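Local coordinates for protein UDP-N-acetylglucosamine 4-epimerase (Bacillus cereus, PDB 3M2P) that probably interconverts UDP-N-acetylglucosamine and its 4-epimer, UDP-N-acetylgalactosamine, at residues A[28-36]-A[44-52]; A[11-19]-A[160-168]. All coordinates share one frame; numbering follows the deposited sequence.

Along the chain the order is 11-19, 28-36, 44-52, 160-168, so interaction 1 is nested inside the loop that interaction 2 closes. Their centres lie about 17 Å apart, and both reach the same mixed sheet: interaction 1 pairs strands 28-33 and 45-48 on one flank, whereas interaction 2 joins helix 13-24 to the end of strand 154-164. Helix 13-24 directly precedes strand 28-33 and connects the two, because Val19 packs on Pro29, Ile31 and Tyr44, while Thr11 meets Tyr46. Both contacts include positions that bind UDP in a structure of this protein: Arg34 in interaction 1, Phe13 and Leu14 in interaction 2.

Interaction 1 of 2, residues A[28-36]-A[44-52]; sequences TPIILTRSI and YEYRVSDYT
Arg47 N donates to Ile31 O at 2.8 Å, nearly straight (171° at the hydrogen), and Ile31 N in turn donates to Glu45 O at 3.0 Å. Further along, the bond from Thr33 N to Arg47 O is weak, but Ser49 N reaches Thr33 O at 2.8 Å. This alternation is the signature of parallel pairing, and the strand axes agree: they approach to 4.7 Å with 30° between their directions. Above one side of the pair, Ile31 lies alongside Tyr46, with CG2 against ring atoms CD2 and CE2 and CD1 over a ring face; CD1 also meets CB of Tyr44. The hydroxyl of Tyr44 is hydrogen-bonded to Lys23 of helix 13-24.

Strand 45-48 pairs with strand 28-33, which pairs on its other side with strand 4-8, in the parallel part of the mixed sheet, as in Rossmann-type folds. On the side carrying Ile30, Leu32, Glu45 and Arg47, the Arg47 chain runs extended from CG to NE, taking its guanidinium past Ile30, whose CD1 sits 3.6 Å above the plane toward its rim. Arg47 grips Glu45 side-on in a salt bridge, Arg47 NE to Glu45 OE2 at 3.1 Å, in the guanidinium plane, and Arg47 NH2 to Glu45 OE1 at 3.1 Å. Both oxygens are met from above the carboxylate plane, and NH1 turns to a salt bridge with Asp62.

Where the strands end, a water donates to both Arg34 O and Ser49 O, joining the two backbones. Arg34 contacts UDP in a structure of this protein. Its CG abuts the Tyr51 ring in the ring plane, while Tyr51 CD2 lies 3.8 Å above the centre of the Arg34 guanidinium, the two planes 59° apart.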
loop_
_atom_site.group_PDB
_atom_site.type_symbol
_atom_site.label_atom_id
_atom_site.label_comp_id
_atom_site.label_asym_id
_atom_site.label_seq_id
_atom_site.Cartn_x
_atom_site.Cartn_y
_atom_site.Cartn_z
ATOM N N THR A 28 5.511 -11.845 29.827
ATOM C CA THR A 28 6.374 -10.738 30.196
ATOM C C THR A 28 6.514 -9.724 29.067
ATOM O O THR A 28 7.076 -10.032 28.011
ATOM C CB THR A 28 7.774 -11.249 30.553
ATOM O OG1 THR A 28 7.668 -12.387 31.425
ATOM C CG2 THR A 28 8.588 -10.147 31.210
ATOM N N PRO A 29 6.013 -8.502 29.288
ATOM C CA PRO A 29 6.129 -7.440 28.291
ATOM C C PRO A 29 7.534 -6.857 28.293
ATOM O O PRO A 29 8.096 -6.629 29.361
ATOM C CB PRO A 29 5.138 -6.381 28.788
ATOM C CG PRO A 29 4.471 -6.955 30.001
ATOM C CD PRO A 29 5.368 -8.020 30.515
ATOM N N ILE A 30 8.097 -6.635 27.112
ATOM C CA ILE A 30 9.361 -5.927 26.996
ATOM C C ILE A 30 9.184 -4.756 26.035
ATOM O O ILE A 30 9.117 -4.941 24.823
ATOM C CB ILE A 30 10.506 -6.865 26.561
ATOM C CG1 ILE A 30 11.027 -7.629 27.782
ATOM C CG2 ILE A 30 11.638 -6.086 25.924
ATOM C CD1 ILE A 30 11.844 -8.854 27.447
ATOM N N ILE A 31 9.071 -3.555 26.600
ATOM C CA ILE A 31 8.807 -2.342 25.831
ATOM C C ILE A 31 10.033 -1.894 25.060
ATOM O O ILE A 31 11.057 -1.597 25.655
ATOM C CB ILE A 31 8.378 -1.158 26.744
ATOM C CG1 ILE A 31 6.941 -1.325 27.244
ATOM C CG2 ILE A 31 8.491 0.148 26.006
ATOM C CD1 ILE A 31 6.825 -1.970 28.618
ATOM N N LEU A 32 9.921 -1.843 23.736
ATOM C CA LEU A 32 10.939 -1.220 22.894
ATOM C C LEU A 32 10.584 0.227 22.619
ATOM O O LEU A 32 9.453 0.537 22.250
ATOM C CB LEU A 32 11.090 -1.960 21.565
ATOM C CG LEU A 32 12.269 -2.925 21.490
ATOM C CD1 LEU A 32 12.268 -3.786 22.733
ATOM C CD2 LEU A 32 12.192 -3.772 20.233
ATOM N N THR A 33 11.561 1.108 22.796
ATOM C CA THR A 33 11.365 2.529 22.570
ATOM C C THR A 33 12.688 3.176 22.165
ATOM O O THR A 33 13.758 2.658 22.468
ATOM C CB THR A 33 10.794 3.205 23.835
ATOM O OG1 THR A 33 10.685 4.620 23.629
ATOM C CG2 THR A 33 11.685 2.929 25.032
ATOM N N ARG A 34 12.610 4.310 21.473
ATOM C CA ARG A 34 13.808 5.030 21.046
ATOM C C ARG A 34 14.449 5.801 22.190
ATOM O O ARG A 34 15.610 6.208 22.097
ATOM C CB ARG A 34 13.494 5.978 19.889
ATOM C CG ARG A 34 13.470 5.312 18.527
ATOM C CD ARG A 34 13.464 6.348 17.414
ATOM N NE ARG A 34 13.893 5.796 16.127
ATOM C CZ ARG A 34 13.073 5.518 15.113
ATOM N NH1 ARG A 34 11.758 5.742 15.229
ATOM N NH2 ARG A 34 13.570 5.017 13.975
ATOM N N SER A 35 13.702 5.986 23.275
ATOM C CA SER A 35 14.191 6.780 24.393
ATOM C C SER A 35 13.207 6.833 25.547
ATOM O O SER A 35 11.992 6.718 25.351
ATOM C CB SER A 35 14.474 8.215 23.930
ATOM O OG SER A 35 13.264 8.921 23.689
ATOM N N ILE A 36 13.740 7.039 26.748
ATOM C CA ILE A 36 12.912 7.324 27.915
ATOM C C ILE A 36 13.488 8.414 28.829
ATOM O O ILE A 36 14.717 8.563 28.950
ATOM C CB ILE A 36 12.662 6.062 28.746
ATOM C CG1 ILE A 36 13.635 4.953 28.306
ATOM C CG2 ILE A 36 11.188 5.634 28.608
ATOM C CD1 ILE A 36 14.089 4.029 29.423
ATOM N N TYR A 44 7.849 -2.311 34.158
ATOM C CA TYR A 44 8.092 -3.215 33.049
ATOM C C TYR A 44 9.545 -3.075 32.616
ATOM O O TYR A 44 10.184 -2.057 32.900
ATOM C CB TYR A 44 7.182 -2.846 31.879
ATOM C CG TYR A 44 5.704 -2.780 32.210
ATOM C CD1 TYR A 44 5.065 -3.843 32.834
ATOM C CD2 TYR A 44 4.939 -1.672 31.863
ATOM C CE1 TYR A 44 3.710 -3.801 33.124
ATOM C CE2 TYR A 44 3.581 -1.618 32.147
ATOM C CZ TYR A 44 2.969 -2.690 32.779
ATOM O OH TYR A 44 1.617 -2.657 33.072
ATOM N N GLU A 45 10.077 -4.081 31.929
ATOM C CA GLU A 45 11.398 -3.925 31.332
ATOM C C GLU A 45 11.300 -3.026 30.098
ATOM O O GLU A 45 10.546 -3.318 29.169
ATOM C CB GLU A 45 12.046 -5.282 30.992
ATOM C CG GLU A 45 13.113 -5.207 29.888
ATOM C CD GLU A 45 14.371 -6.062 30.142
ATOM O OE1 GLU A 45 14.272 -7.281 30.436
ATOM O OE2 GLU A 45 15.480 -5.501 30.008
ATOM N N TYR A 46 12.031 -1.912 30.113
ATOM C CA TYR A 46 12.213 -1.100 28.914
ATOM C C TYR A 46 13.566 -1.435 28.282
ATOM O O TYR A 46 14.561 -1.624 28.985
ATOM C CB TYR A 46 12.160 0.391 29.244
ATOM C CG TYR A 46 10.804 0.886 29.688
ATOM C CD1 TYR A 46 10.403 0.786 31.017
ATOM C CD2 TYR A 46 9.925 1.468 28.783
ATOM C CE1 TYR A 46 9.165 1.242 31.424
ATOM C CE2 TYR A 46 8.687 1.922 29.183
ATOM C CZ TYR A 46 8.315 1.806 30.504
ATOM O OH TYR A 46 7.082 2.263 30.901
ATOM N N ARG A 47 13.588 -1.531 26.958
ATOM C CA ARG A 47 14.820 -1.722 26.212
ATOM C C ARG A 47 14.925 -0.645 25.149
ATOM O O ARG A 47 14.097 -0.579 24.252
ATOM C CB ARG A 47 14.861 -3.112 25.581
ATOM C CG ARG A 47 15.286 -4.186 26.565
ATOM C CD ARG A 47 15.155 -5.583 26.000
ATOM N NE ARG A 47 15.224 -6.573 27.070
ATOM C CZ ARG A 47 15.337 -7.885 26.884
ATOM N NH1 ARG A 47 15.390 -8.393 25.659
ATOM N NH2 ARG A 47 15.392 -8.692 27.932
ATOM N N VAL A 48 15.930 0.214 25.263
ATOM C CA VAL A 48 16.072 1.331 24.343
ATOM C C VAL A 48 16.684 0.835 23.043
ATOM O O VAL A 48 17.608 0.025 23.069
ATOM C CB VAL A 48 16.961 2.419 24.943
ATOM C CG1 VAL A 48 17.299 3.466 23.897
ATOM C CG2 VAL A 48 16.280 3.031 26.146
ATOM N N SER A 49 16.168 1.308 21.911
ATOM C CA SER A 49 16.670 0.871 20.606
ATOM C C SER A 49 16.686 1.981 19.555
ATOM O O SER A 49 16.004 2.997 19.694
ATOM C CB SER A 49 15.868 -0.320 20.086
ATOM O OG SER A 49 16.258 -0.657 18.764
ATOM N N ASP A 50 17.470 1.790 18.503
ATOM C CA ASP A 50 17.529 2.774 17.435
ATOM C C ASP A 50 16.925 2.200 16.166
ATOM O O ASP A 50 17.024 2.790 15.091
ATOM C CB ASP A 50 18.960 3.260 17.207
ATOM C CG ASP A 50 19.872 2.180 16.676
ATOM O OD1 ASP A 50 19.408 1.045 16.454
ATOM O OD2 ASP A 50 21.063 2.469 16.468
ATOM N N TYR A 51 16.283 1.048 16.320
ATOM C CA TYR A 51 15.590 0.363 15.230
ATOM C C TYR A 51 16.469 0.096 14.013
ATOM O O TYR A 51 16.000 0.034 12.875
ATOM C CB TYR A 51 14.286 1.075 14.861
ATOM C CG TYR A 51 13.291 1.021 15.994
ATOM C CD1 TYR A 51 12.472 -0.085 16.183
ATOM C CD2 TYR A 51 13.205 2.058 16.903
ATOM C CE1 TYR A 51 11.590 -0.137 17.232
ATOM C CE2 TYR A 51 12.323 2.015 17.952
ATOM C CZ TYR A 51 11.517 0.923 18.114
ATOM O OH TYR A 51 10.629 0.919 19.169
ATOM N N THR A 52 17.754 -0.086 14.269
ATOM C CA THR A 52 18.641 -0.541 13.231
ATOM C C THR A 52 18.647 -2.054 13.318
ATOM O O THR A 52 18.365 -2.621 14.376
ATOM C CB THR A 52 20.047 0.028 13.418
ATOM O OG1 THR A 52 20.512 -0.293 14.732
ATOM C CG2 THR A 52 20.031 1.543 13.253
HETATM O O HOH W 1 17.586 5.335 20.045
#

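Interaction 2 of 2, residues A[11-19]-A[160-168]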
loop_
_atom_site.group_PDB
_atom_site.type_symbol
_atom_site.label_atom_id
_atom_site.label_comp_id
_atom_site.label_asym_id
_atom_site.label_seq_id
_atom_site.Cartn_x
_atom_site.Cartn_y
_atom_site.Cartn_z
ATOM N N THR A 11 5.397 2.281 24.405
ATOM C CA THR A 11 4.995 3.383 25.266
ATOM C C THR A 11 3.820 4.178 24.694
ATOM O O THR A 11 3.241 5.013 25.381
ATOM C CB THR A 11 6.182 4.312 25.551
ATOM O OG1 THR A 11 6.886 4.583 24.331
ATOM C CG2 THR A 11 7.131 3.648 26.531
ATOM N N GLY A 12 3.471 3.902 23.440
ATOM C CA GLY A 12 2.351 4.549 22.784
ATOM C C GLY A 12 1.006 4.316 23.448
ATOM O O GLY A 12 0.918 3.678 24.497
ATOM N N PHE A 13 -0.043 4.845 22.824
ATOM C CA PHE A 13 -1.402 4.774 23.351
ATOM C C PHE A 13 -1.928 3.342 23.301
ATOM O O PHE A 13 -2.318 2.782 24.336
ATOM C CB PHE A 13 -2.320 5.720 22.569
ATOM C CG PHE A 13 -3.770 5.614 22.937
ATOM C CD1 PHE A 13 -4.216 6.033 24.181
ATOM C CD2 PHE A 13 -4.694 5.115 22.027
ATOM C CE1 PHE A 13 -5.559 5.930 24.524
ATOM C CE2 PHE A 13 -6.037 5.009 22.356
ATOM C CZ PHE A 13 -6.472 5.416 23.606
ATOM N N LEU A 14 -1.941 2.757 22.103
ATOM C CA LEU A 14 -2.256 1.337 21.951
ATOM C C LEU A 14 -1.281 0.525 22.788
ATOM O O LEU A 14 -1.683 -0.295 23.601
ATOM C CB LEU A 14 -2.150 0.902 20.485
ATOM C CG LEU A 14 -3.102 -0.192 19.985
ATOM C CD1 LEU A 14 -2.483 -1.005 18.849
ATOM C CD2 LEU A 14 -3.550 -1.103 21.120
ATOM N N GLY A 15 0.004 0.770 22.582
ATOM C CA GLY A 15 1.060 0.061 23.281
ATOM C C GLY A 15 0.788 -0.210 24.746
ATOM O O GLY A 15 0.972 -1.331 25.203
ATOM N N GLN A 16 0.350 0.807 25.485
ATOM C CA GLN A 16 0.105 0.664 26.928
ATOM C C GLN A 16 -1.028 -0.312 27.277
ATOM O O GLN A 16 -0.922 -1.059 28.243
ATOM C CB GLN A 16 -0.129 2.032 27.579
ATOM C CG GLN A 16 1.105 2.931 27.555
ATOM C CD GLN A 16 0.910 4.231 28.328
ATOM O OE1 GLN A 16 0.271 5.180 27.841
ATOM N NE2 GLN A 16 1.473 4.288 29.538
ATOM N N TYR A 17 -2.104 -0.301 26.495
ATOM C CA TYR A 17 -3.152 -1.310 26.610
ATOM C C TYR A 17 -2.613 -2.714 26.319
ATOM O O TYR A 17 -2.892 -3.653 27.061
ATOM C CB TYR A 17 -4.298 -1.001 25.652
ATOM C CG TYR A 17 -5.211 0.102 26.122
ATOM C CD1 TYR A 17 -6.354 -0.184 26.838
ATOM C CD2 TYR A 17 -4.932 1.437 25.845
ATOM C CE1 TYR A 17 -7.192 0.817 27.267
ATOM C CE2 TYR A 17 -5.770 2.447 26.272
ATOM C CZ TYR A 17 -6.896 2.129 26.984
ATOM O OH TYR A 17 -7.743 3.115 27.419
ATOM N N VAL A 18 -1.843 -2.837 25.237
ATOM C CA VAL A 18 -1.271 -4.112 24.799
ATOM C C VAL A 18 -0.245 -4.688 25.763
ATOM O O VAL A 18 -0.192 -5.893 25.965
ATOM C CB VAL A 18 -0.595 -3.988 23.417
ATOM C CG1 VAL A 18 0.410 -5.123 23.203
ATOM C CG2 VAL A 18 -1.639 -3.966 22.316
ATOM N N VAL A 19 0.583 -3.819 26.336
ATOM C CA VAL A 19 1.608 -4.228 27.291
ATOM C C VAL A 19 0.978 -4.860 28.520
ATOM O O VAL A 19 1.425 -5.906 28.974
ATOM C CB VAL A 19 2.502 -3.037 27.717
ATOM C CG1 VAL A 19 3.108 -3.269 29.101
ATOM C CG2 VAL A 19 3.576 -2.782 26.672
ATOM N N PHE A 160 -6.934 -2.957 12.389
ATOM C CA PHE A 160 -7.766 -2.345 13.428
ATOM C C PHE A 160 -8.769 -1.336 12.892
ATOM O O PHE A 160 -8.461 -0.565 11.988
ATOM C CB PHE A 160 -6.898 -1.641 14.475
ATOM C CG PHE A 160 -6.038 -2.570 15.267
ATOM C CD1 PHE A 160 -6.606 -3.554 16.057
ATOM C CD2 PHE A 160 -4.663 -2.460 15.223
ATOM C CE1 PHE A 160 -5.828 -4.409 16.772
ATOM C CE2 PHE A 160 -3.875 -3.312 15.941
ATOM C CZ PHE A 160 -4.457 -4.292 16.711
ATOM N N ALA A 161 -9.970 -1.347 13.464
ATOM C CA ALA A 161 -10.953 -0.299 13.207
ATOM C C ALA A 161 -10.493 0.935 13.969
ATOM O O ALA A 161 -9.414 0.933 14.544
ATOM C CB ALA A 161 -12.350 -0.733 13.653
ATOM N N HIS A 162 -11.290 1.989 13.974
ATOM C CA HIS A 162 -10.852 3.227 14.596
ATOM C C HIS A 162 -10.699 3.077 16.099
ATOM O O HIS A 162 -11.653 2.782 16.800
ATOM C CB HIS A 162 -11.794 4.375 14.228
ATOM C CG HIS A 162 -11.967 4.538 12.753
ATOM N ND1 HIS A 162 -10.980 5.054 11.946
ATOM C CD2 HIS A 162 -12.993 4.209 11.930
ATOM C CE1 HIS A 162 -11.394 5.057 10.691
ATOM N NE2 HIS A 162 -12.610 4.543 10.654
ATOM N N LEU A 163 -9.488 3.279 16.595
ATOM C CA LEU A 163 -9.242 3.071 18.010
ATOM C C LEU A 163 -9.706 4.264 18.851
ATOM O O LEU A 163 -9.495 5.422 18.477
ATOM C CB LEU A 163 -7.759 2.753 18.282
ATOM C CG LEU A 163 -7.121 1.562 17.552
ATOM C CD1 LEU A 163 -7.151 1.835 16.054
ATOM C CD2 LEU A 163 -5.675 1.288 17.990
ATOM N N TYR A 164 -10.346 3.971 19.981
ATOM C CA TYR A 164 -10.585 4.981 20.999
ATOM C C TYR A 164 -10.243 4.413 22.364
ATOM O O TYR A 164 -10.278 3.196 22.560
ATOM C CB TYR A 164 -12.032 5.467 20.974
ATOM C CG TYR A 164 -13.044 4.411 21.324
ATOM C CD1 TYR A 164 -13.631 3.635 20.337
ATOM C CD2 TYR A 164 -13.417 4.193 22.638
ATOM C CE1 TYR A 164 -14.550 2.669 20.651
ATOM C CE2 TYR A 164 -14.342 3.222 22.964
ATOM C CZ TYR A 164 -14.906 2.468 21.968
ATOM O OH TYR A 164 -15.840 1.508 22.280
ATOM N N GLY A 165 -9.905 5.287 23.305
ATOM C CA GLY A 165 -9.550 4.846 24.645
ATOM C C GLY A 165 -9.662 5.896 25.741
ATOM O O GLY A 165 -10.374 6.892 25.607
ATOM N N PHE A 166 -8.947 5.673 26.835
ATOM C CA PHE A 166 -9.010 6.570 27.976
ATOM C C PHE A 166 -7.745 7.411 28.113
ATOM O O PHE A 166 -6.672 6.890 28.413
ATOM C CB PHE A 166 -9.281 5.779 29.258
ATOM C CG PHE A 166 -8.683 6.390 30.490
ATOM C CD1 PHE A 166 -9.236 7.526 31.055
ATOM C CD2 PHE A 166 -7.572 5.821 31.090
ATOM C CE1 PHE A 166 -8.681 8.088 32.194
ATOM C CE2 PHE A 166 -7.017 6.377 32.233
ATOM C CZ PHE A 166 -7.568 7.508 32.784
ATOM N N ASN A 167 -7.892 8.709 27.866
ATOM C CA ASN A 167 -6.818 9.672 28.048
ATOM C C ASN A 167 -5.870 9.767 26.841
ATOM O O ASN A 167 -4.813 9.155 26.841
ATOM C CB ASN A 167 -6.059 9.369 29.343
ATOM C CG ASN A 167 -5.147 10.504 29.771
ATOM O OD1 ASN A 167 -3.942 10.306 29.961
ATOM N ND2 ASN A 167 -5.713 11.703 29.921
ATOM N N GLU A 168 -6.246 10.569 25.841
ATOM C CA GLU A 168 -5.523 10.646 24.564
ATOM C C GLU A 168 -5.148 12.078 24.065
ATOM O O GLU A 168 -4.241 12.713 24.615
ATOM C CB GLU A 168 -6.320 9.885 23.504
ATOM C CG GLU A 168 -5.507 9.274 22.388
ATOM C CD GLU A 168 -6.391 8.640 21.338
ATOM O OE1 GLU A 168 -7.617 8.578 21.569
ATOM O OE2 GLU A 168 -5.872 8.206 20.293
#
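A chi1 of 174° sets CG of Phe13 opposite its backbone N and sends the ring from the first turn of helix 13-24 toward Gly165 and Glu168. One turn later, CG of Tyr17 stands opposite its own carbonyl carbon, which carries the hydroxyl to the backbone of Phe166. Phe166 N donates to Tyr17 OH at 2.9 Å, with 158° at the hydrogen; the amide lies near the plane of the tyrosine ring, at its edge.

The Phe13 ring meets 160-168 in two ways. Its edge, led by CZ, abuts the backbone at Gly165, with Phe13 CZ 3.3 Å from Gly165 CA and Gly165 N lying in the ring plane. Over one face comes Glu168, in a CH-pi contact: Glu168 CG is 3.9 Å from the Phe13 ring centroid. The rest of that extended side chain stays flat on the ring, its carboxylate tilted only 5° from the ring plane.

Leu14 points to strand 154-164 instead. Leu14 CG touches Leu163 CD2 at 3.6 Å, and Leu14 CD1 meets Phe160 CE2 at 4.0 Å. A glycine pattern consistent with the GxGxxG turn of Rossmann folds runs through the N-cap Gly12 into the first turn, at Gly15, and Phe13 and Leu14 are seen binding UDP in a structure of this protein. The contact thus joins the helix start that carries these UDP-binding residues to the end of strand 154-164 and the loop after it.

Glu168 OE1 has a second partner in Asn175, through a weak hydrogen bond. Apolar, ring-to-backbone and CH-pi packing are combined here with one hydrogen bond across the two segments, which ties the Phe166 amide to Tyr17. A negative carboxylate over the pi face of Phe13 would probably gain little electrostatically, so that stack probably rests on the CH-pi contact of CG and on van der Waals packing.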